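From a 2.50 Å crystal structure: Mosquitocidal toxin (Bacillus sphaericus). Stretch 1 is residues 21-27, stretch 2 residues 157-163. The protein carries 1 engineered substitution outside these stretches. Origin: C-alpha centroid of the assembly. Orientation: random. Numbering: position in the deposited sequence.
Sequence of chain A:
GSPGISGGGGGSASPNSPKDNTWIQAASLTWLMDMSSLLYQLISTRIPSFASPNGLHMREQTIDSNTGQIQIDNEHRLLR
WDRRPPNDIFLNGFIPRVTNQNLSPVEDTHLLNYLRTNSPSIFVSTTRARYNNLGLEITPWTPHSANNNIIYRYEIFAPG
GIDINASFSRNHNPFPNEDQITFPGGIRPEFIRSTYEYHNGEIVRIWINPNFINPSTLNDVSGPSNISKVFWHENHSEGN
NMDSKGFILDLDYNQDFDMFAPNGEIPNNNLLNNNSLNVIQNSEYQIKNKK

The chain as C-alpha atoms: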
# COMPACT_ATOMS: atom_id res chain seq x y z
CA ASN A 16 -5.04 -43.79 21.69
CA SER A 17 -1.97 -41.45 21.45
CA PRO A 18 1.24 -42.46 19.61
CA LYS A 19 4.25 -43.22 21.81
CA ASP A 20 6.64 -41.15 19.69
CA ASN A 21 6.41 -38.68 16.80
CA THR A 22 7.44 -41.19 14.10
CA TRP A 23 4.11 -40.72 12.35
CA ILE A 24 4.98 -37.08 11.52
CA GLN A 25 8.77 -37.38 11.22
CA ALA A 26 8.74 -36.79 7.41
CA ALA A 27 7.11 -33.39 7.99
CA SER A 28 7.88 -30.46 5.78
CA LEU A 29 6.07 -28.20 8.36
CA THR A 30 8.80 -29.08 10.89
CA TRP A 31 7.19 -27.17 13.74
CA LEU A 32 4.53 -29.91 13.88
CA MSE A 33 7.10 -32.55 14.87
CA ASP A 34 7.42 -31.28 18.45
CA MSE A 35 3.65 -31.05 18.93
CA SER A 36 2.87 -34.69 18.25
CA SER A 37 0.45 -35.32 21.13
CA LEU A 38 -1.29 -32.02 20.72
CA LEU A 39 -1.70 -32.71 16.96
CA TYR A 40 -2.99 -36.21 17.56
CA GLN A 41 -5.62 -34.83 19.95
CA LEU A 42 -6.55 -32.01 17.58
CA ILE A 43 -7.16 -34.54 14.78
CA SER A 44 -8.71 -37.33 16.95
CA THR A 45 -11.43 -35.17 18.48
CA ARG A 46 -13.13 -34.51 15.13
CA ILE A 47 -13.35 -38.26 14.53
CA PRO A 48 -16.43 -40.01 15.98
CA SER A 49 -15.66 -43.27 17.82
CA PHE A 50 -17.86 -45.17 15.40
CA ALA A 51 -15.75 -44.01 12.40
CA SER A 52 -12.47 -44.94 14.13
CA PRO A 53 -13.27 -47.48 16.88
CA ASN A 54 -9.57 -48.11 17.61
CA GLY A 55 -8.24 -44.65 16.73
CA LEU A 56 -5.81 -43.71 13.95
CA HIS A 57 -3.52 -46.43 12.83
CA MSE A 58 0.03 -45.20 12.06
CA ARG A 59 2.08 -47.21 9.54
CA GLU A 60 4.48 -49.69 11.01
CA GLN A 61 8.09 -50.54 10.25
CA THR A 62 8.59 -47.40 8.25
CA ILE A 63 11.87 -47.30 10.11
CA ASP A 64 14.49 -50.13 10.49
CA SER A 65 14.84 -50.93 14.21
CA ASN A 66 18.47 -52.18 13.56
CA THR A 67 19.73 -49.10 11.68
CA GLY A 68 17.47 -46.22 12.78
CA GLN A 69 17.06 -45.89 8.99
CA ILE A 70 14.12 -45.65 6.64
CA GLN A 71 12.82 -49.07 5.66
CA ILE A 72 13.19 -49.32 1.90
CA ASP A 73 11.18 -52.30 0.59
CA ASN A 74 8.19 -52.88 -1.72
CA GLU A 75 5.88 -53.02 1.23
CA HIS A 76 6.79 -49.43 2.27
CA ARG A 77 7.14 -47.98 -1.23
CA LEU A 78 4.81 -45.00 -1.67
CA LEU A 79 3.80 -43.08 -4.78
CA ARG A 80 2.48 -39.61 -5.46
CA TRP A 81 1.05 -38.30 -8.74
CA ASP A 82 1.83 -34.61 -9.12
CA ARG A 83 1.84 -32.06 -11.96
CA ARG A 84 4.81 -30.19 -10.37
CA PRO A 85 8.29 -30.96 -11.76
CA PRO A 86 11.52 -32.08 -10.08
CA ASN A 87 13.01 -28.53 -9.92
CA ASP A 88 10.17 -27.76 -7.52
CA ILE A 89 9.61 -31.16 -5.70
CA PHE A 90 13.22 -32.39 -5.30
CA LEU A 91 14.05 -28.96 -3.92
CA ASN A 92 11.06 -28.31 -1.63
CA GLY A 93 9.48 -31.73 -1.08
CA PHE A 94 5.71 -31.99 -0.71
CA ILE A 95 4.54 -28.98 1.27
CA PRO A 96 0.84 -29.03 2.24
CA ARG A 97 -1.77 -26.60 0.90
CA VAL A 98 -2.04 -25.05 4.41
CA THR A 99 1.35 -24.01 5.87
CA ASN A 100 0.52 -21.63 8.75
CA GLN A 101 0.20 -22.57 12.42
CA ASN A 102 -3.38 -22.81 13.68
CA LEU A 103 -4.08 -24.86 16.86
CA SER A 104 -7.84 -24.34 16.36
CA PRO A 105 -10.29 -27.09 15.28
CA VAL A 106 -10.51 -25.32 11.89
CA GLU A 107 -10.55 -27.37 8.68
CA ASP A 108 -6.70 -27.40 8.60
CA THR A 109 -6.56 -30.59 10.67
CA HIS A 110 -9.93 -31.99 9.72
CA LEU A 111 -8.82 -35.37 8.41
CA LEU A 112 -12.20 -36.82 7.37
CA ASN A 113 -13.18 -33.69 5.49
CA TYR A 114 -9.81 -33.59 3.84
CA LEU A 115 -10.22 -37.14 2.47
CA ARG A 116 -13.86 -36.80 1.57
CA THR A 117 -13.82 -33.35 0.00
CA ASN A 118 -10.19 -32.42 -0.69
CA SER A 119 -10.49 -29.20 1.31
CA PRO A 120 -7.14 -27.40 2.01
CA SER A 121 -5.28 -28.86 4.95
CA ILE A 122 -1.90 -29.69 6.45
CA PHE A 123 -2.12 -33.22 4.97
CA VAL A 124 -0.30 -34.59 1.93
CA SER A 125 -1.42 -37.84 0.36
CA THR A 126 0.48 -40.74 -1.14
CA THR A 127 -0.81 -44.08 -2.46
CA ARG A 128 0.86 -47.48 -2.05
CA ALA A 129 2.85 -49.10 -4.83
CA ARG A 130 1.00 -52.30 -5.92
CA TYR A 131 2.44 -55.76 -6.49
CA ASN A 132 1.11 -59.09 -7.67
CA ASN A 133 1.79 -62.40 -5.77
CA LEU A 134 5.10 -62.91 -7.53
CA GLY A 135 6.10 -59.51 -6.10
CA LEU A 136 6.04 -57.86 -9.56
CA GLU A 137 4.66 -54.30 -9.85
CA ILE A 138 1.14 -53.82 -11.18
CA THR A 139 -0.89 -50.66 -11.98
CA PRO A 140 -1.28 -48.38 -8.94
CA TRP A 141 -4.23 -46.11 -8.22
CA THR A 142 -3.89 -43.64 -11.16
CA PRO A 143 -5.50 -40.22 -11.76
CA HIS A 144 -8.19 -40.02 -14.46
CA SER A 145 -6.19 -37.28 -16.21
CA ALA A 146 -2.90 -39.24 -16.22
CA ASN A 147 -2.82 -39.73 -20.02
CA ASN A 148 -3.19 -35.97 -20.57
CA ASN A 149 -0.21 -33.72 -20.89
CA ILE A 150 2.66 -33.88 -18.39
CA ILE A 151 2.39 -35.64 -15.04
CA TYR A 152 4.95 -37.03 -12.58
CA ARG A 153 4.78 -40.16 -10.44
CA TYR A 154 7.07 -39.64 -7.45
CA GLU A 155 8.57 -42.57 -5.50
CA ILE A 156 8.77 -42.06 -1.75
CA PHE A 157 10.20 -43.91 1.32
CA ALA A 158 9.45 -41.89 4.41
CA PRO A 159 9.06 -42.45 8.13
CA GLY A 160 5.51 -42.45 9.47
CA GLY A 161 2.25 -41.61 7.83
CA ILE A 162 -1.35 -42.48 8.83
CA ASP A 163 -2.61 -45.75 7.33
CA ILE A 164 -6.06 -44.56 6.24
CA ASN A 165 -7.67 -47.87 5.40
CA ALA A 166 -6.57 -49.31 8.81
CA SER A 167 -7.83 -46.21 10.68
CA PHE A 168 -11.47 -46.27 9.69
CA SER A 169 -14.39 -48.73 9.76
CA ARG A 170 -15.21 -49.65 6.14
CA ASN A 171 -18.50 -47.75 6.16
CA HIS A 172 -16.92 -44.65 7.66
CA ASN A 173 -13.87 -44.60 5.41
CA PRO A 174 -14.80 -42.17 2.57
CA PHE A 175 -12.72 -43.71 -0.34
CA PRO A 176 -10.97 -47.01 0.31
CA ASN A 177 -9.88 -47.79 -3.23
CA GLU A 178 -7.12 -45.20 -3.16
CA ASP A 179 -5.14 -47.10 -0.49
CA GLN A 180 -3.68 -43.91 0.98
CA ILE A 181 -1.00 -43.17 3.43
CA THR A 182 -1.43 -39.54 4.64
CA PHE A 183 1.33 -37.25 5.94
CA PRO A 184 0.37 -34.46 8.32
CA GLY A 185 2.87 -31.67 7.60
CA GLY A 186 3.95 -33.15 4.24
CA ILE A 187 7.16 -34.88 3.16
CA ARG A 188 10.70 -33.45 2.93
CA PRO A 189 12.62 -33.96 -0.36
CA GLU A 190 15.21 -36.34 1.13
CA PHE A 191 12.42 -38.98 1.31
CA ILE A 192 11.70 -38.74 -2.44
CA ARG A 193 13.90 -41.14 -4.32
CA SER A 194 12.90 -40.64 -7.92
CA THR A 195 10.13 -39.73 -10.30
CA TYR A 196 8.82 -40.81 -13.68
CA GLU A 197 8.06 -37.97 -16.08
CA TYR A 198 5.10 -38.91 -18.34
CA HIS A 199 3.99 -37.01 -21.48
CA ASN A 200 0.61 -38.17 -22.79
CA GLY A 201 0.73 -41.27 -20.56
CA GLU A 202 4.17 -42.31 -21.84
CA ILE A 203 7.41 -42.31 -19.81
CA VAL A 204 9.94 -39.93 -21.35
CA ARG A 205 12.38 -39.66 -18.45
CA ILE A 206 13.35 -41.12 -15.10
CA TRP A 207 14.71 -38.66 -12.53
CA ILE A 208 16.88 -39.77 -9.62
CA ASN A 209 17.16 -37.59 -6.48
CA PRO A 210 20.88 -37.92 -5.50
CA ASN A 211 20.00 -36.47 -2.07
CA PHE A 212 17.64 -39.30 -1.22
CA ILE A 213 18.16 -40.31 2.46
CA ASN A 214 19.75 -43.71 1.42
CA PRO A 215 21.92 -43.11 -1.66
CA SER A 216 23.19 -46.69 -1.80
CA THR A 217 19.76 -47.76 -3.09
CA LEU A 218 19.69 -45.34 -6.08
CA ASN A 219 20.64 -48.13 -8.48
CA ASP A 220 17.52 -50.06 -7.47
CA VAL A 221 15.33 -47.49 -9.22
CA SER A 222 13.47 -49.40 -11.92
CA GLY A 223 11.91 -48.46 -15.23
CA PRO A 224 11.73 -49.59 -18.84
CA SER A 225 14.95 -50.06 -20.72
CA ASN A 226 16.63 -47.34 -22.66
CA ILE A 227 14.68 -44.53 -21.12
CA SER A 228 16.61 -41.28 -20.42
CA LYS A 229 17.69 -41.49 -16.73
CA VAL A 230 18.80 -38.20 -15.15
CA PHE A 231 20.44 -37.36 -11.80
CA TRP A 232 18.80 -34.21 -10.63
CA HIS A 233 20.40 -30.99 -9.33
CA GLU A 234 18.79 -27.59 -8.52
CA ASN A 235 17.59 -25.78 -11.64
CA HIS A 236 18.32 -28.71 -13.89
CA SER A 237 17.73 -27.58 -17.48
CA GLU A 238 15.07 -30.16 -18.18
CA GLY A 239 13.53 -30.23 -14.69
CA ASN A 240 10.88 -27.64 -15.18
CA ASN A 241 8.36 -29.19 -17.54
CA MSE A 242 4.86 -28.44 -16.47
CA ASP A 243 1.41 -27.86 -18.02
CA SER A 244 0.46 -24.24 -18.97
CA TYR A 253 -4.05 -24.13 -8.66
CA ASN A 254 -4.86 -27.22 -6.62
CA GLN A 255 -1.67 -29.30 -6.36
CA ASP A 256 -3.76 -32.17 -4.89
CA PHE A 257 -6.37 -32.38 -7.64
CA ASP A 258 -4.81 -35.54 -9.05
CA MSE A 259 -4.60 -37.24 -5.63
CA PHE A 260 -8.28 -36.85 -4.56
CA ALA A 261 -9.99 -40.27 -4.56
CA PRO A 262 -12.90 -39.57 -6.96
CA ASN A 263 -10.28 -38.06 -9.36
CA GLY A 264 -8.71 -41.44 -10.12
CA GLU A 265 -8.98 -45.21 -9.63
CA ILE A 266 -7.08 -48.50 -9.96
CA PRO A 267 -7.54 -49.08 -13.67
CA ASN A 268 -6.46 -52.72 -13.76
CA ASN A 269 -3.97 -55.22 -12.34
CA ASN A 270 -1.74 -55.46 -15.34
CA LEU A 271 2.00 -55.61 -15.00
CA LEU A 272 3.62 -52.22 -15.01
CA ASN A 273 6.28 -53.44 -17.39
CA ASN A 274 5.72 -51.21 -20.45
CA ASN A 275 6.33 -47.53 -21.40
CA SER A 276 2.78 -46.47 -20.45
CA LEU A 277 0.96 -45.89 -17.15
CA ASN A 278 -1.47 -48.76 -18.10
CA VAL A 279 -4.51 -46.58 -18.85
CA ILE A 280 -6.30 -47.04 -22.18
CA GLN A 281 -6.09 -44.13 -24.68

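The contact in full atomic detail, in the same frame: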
# COMPACT_ATOMS: atom_id res chain seq x y z
N ASN A 21 6.83 -39.47 17.94
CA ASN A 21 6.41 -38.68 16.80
C ASN A 21 6.78 -39.25 15.43
O ASN A 21 6.79 -38.54 14.45
CB ASN A 21 6.91 -37.25 16.94
CG ASN A 21 8.41 -37.14 16.76
OD1 ASN A 21 9.11 -38.16 16.64
ND2 ASN A 21 8.90 -35.91 16.72
N THR A 22 7.08 -40.54 15.36
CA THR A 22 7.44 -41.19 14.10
C THR A 22 6.45 -40.92 12.99
O THR A 22 6.84 -40.74 11.83
CB THR A 22 7.60 -42.71 14.27
OG1 THR A 22 8.61 -42.97 15.24
CG2 THR A 22 8.01 -43.37 12.98
N TRP A 23 5.17 -40.91 13.33
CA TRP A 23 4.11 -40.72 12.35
C TRP A 23 4.20 -39.41 11.55
O TRP A 23 3.74 -39.35 10.38
CB TRP A 23 2.73 -40.90 13.00
CG TRP A 23 2.39 -39.85 14.04
CD1 TRP A 23 3.06 -39.59 15.18
CD2 TRP A 23 1.26 -38.94 14.02
NE1 TRP A 23 2.46 -38.56 15.87
CE2 TRP A 23 1.35 -38.15 15.18
CE3 TRP A 23 0.21 -38.71 13.12
CZ2 TRP A 23 0.43 -37.13 15.47
CZ3 TRP A 23 -0.73 -37.72 13.43
CH2 TRP A 23 -0.61 -36.95 14.60
N ILE A 24 4.79 -38.38 12.16
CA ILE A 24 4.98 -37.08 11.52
C ILE A 24 6.46 -36.70 11.33
O ILE A 24 6.78 -35.54 11.13
CB ILE A 24 4.28 -35.93 12.28
CG1 ILE A 24 4.69 -35.94 13.75
CG2 ILE A 24 2.77 -36.04 12.14
CD1 ILE A 24 3.99 -34.86 14.56
N GLN A 25 7.35 -37.68 11.38
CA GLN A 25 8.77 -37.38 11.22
C GLN A 25 9.22 -36.91 9.82
O GLN A 25 10.30 -36.33 9.67
CB GLN A 25 9.64 -38.57 11.68
CG GLN A 25 10.15 -38.38 13.09
CD GLN A 25 10.87 -39.60 13.63
OE1 GLN A 25 11.46 -40.39 12.89
NE2 GLN A 25 10.84 -39.76 14.95
N ALA A 26 8.40 -37.18 8.79
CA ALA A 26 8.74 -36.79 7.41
C ALA A 26 8.34 -35.33 7.15
O ALA A 26 8.68 -34.76 6.12
CB ALA A 26 8.04 -37.72 6.40
N ALA A 27 7.63 -34.74 8.11
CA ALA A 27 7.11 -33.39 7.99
C ALA A 27 7.97 -32.31 7.39
O ALA A 27 9.13 -32.08 7.79
CB ALA A 27 6.49 -32.90 9.30
N PHE A 157 9.91 -43.00 0.19
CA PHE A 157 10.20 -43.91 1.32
C PHE A 157 10.41 -42.94 2.46
O PHE A 157 11.40 -42.24 2.51
CB PHE A 157 11.47 -44.74 1.09
CG PHE A 157 11.34 -45.76 -0.02
CD1 PHE A 157 10.73 -46.99 0.21
CD2 PHE A 157 11.80 -45.47 -1.31
CE1 PHE A 157 10.62 -47.93 -0.80
CE2 PHE A 157 11.70 -46.40 -2.32
CZ PHE A 157 11.10 -47.64 -2.06
N ALA A 158 9.43 -42.85 3.33
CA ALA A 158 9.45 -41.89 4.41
C ALA A 158 9.05 -42.55 5.73
O ALA A 158 8.33 -43.56 5.75
CB ALA A 158 8.40 -40.74 4.07
N PRO A 159 9.45 -41.94 6.83
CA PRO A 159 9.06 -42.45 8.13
C PRO A 159 7.63 -41.98 8.39
O PRO A 159 7.25 -40.86 8.03
CB PRO A 159 10.01 -41.68 9.09
CG PRO A 159 10.37 -40.40 8.35
CD PRO A 159 10.48 -40.87 6.93
N GLY A 160 6.86 -42.82 9.08
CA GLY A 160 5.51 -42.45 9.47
C GLY A 160 4.42 -42.54 8.44
O GLY A 160 4.44 -43.38 7.52
N GLY A 161 3.43 -41.68 8.65
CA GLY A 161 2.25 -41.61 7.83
C GLY A 161 1.09 -42.35 8.53
O GLY A 161 1.31 -43.32 9.24
N ILE A 162 -0.13 -41.87 8.30
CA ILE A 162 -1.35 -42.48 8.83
C ILE A 162 -1.86 -43.46 7.80
O ILE A 162 -2.04 -43.10 6.64
CB ILE A 162 -2.43 -41.43 9.02
CG1 ILE A 162 -1.93 -40.29 9.90
CG2 ILE A 162 -3.70 -42.04 9.55
CD1 ILE A 162 -2.88 -39.07 9.86
N ASP A 163 -2.07 -44.71 8.22
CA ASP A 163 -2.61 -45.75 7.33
C ASP A 163 -4.13 -45.58 7.34
O ASP A 163 -4.82 -46.01 8.26
CB ASP A 163 -2.24 -47.13 7.88
CG ASP A 163 -2.67 -48.25 6.96
OD1 ASP A 163 -3.74 -48.13 6.31
OD2 ASP A 163 -1.94 -49.26 6.87

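The apolar centre of the contact is built from small and compact side chains. A26 directs its CA-to-CB bond toward the second stretch, and its methyl group meets three groups there: CB of A26 lies 3.8 Å from CB of A158, 4.0 Å from CD of P159 and 3.6 Å from the carbonyl O of P159. A158 and P159 in turn point toward the first stretch, so the methyl of A26 packs against CD of P159. At both alanine positions the single methyl is enough to make the contact. P159, in a C-gamma endo pucker, has the largest covered area of any residue in its stretch. Its ring also reaches Q25, where CB of Q25 stands 3.9 Å from CG of P159, so that the aliphatic base of the glutamine extends the apolar surface.

A second apolar contact is made by W23 and I162. The CA-to-CB bond of W23 runs sideways, with chi1 at 65° (p), and CE3 of W23 comes to 4.2 Å from CG1 of I162. The isoleucine carbon lies at the edge of the ring, near its plane, rather than over a face. The CA-to-CB bond of I162 also runs sideways, but the end of its side chain comes nearer to the first stretch. W23 is buried, and its NE1 is hydrogen-bonded elsewhere in the structure.

Between these apolar contacts the backbones themselves touch. CA of W23 and CA of G160 are only 3.6 Å apart, an approach that leaves no room for a side chain: a CB on G160 would fall 2.3 Å from O of T22 and 2.5 Å from O of W23. The backbone angles of G160 and G161 independently call for glycine, since a CB on either would be jammed against the preceding carbonyl O.

N of G161 donates to O of W23 at 2.9 Å, with an angle of 160° at the hydrogen, in the one hydrogen bond that crosses between the stretches. Beside it, CA of G160 makes a CA-H...O contact with O of T22 at 3.2 Å. O of T22 also accepts a hydrogen bond from N of Q25 at 3.1 Å, one of the bonds that keep the first stretch tightly folded. At the partly exposed margin, NE2 of Q25 donates to OD1 of N21 at 2.9 Å, tying the glutamine's polar end to its own stretch while its CB packs against P159.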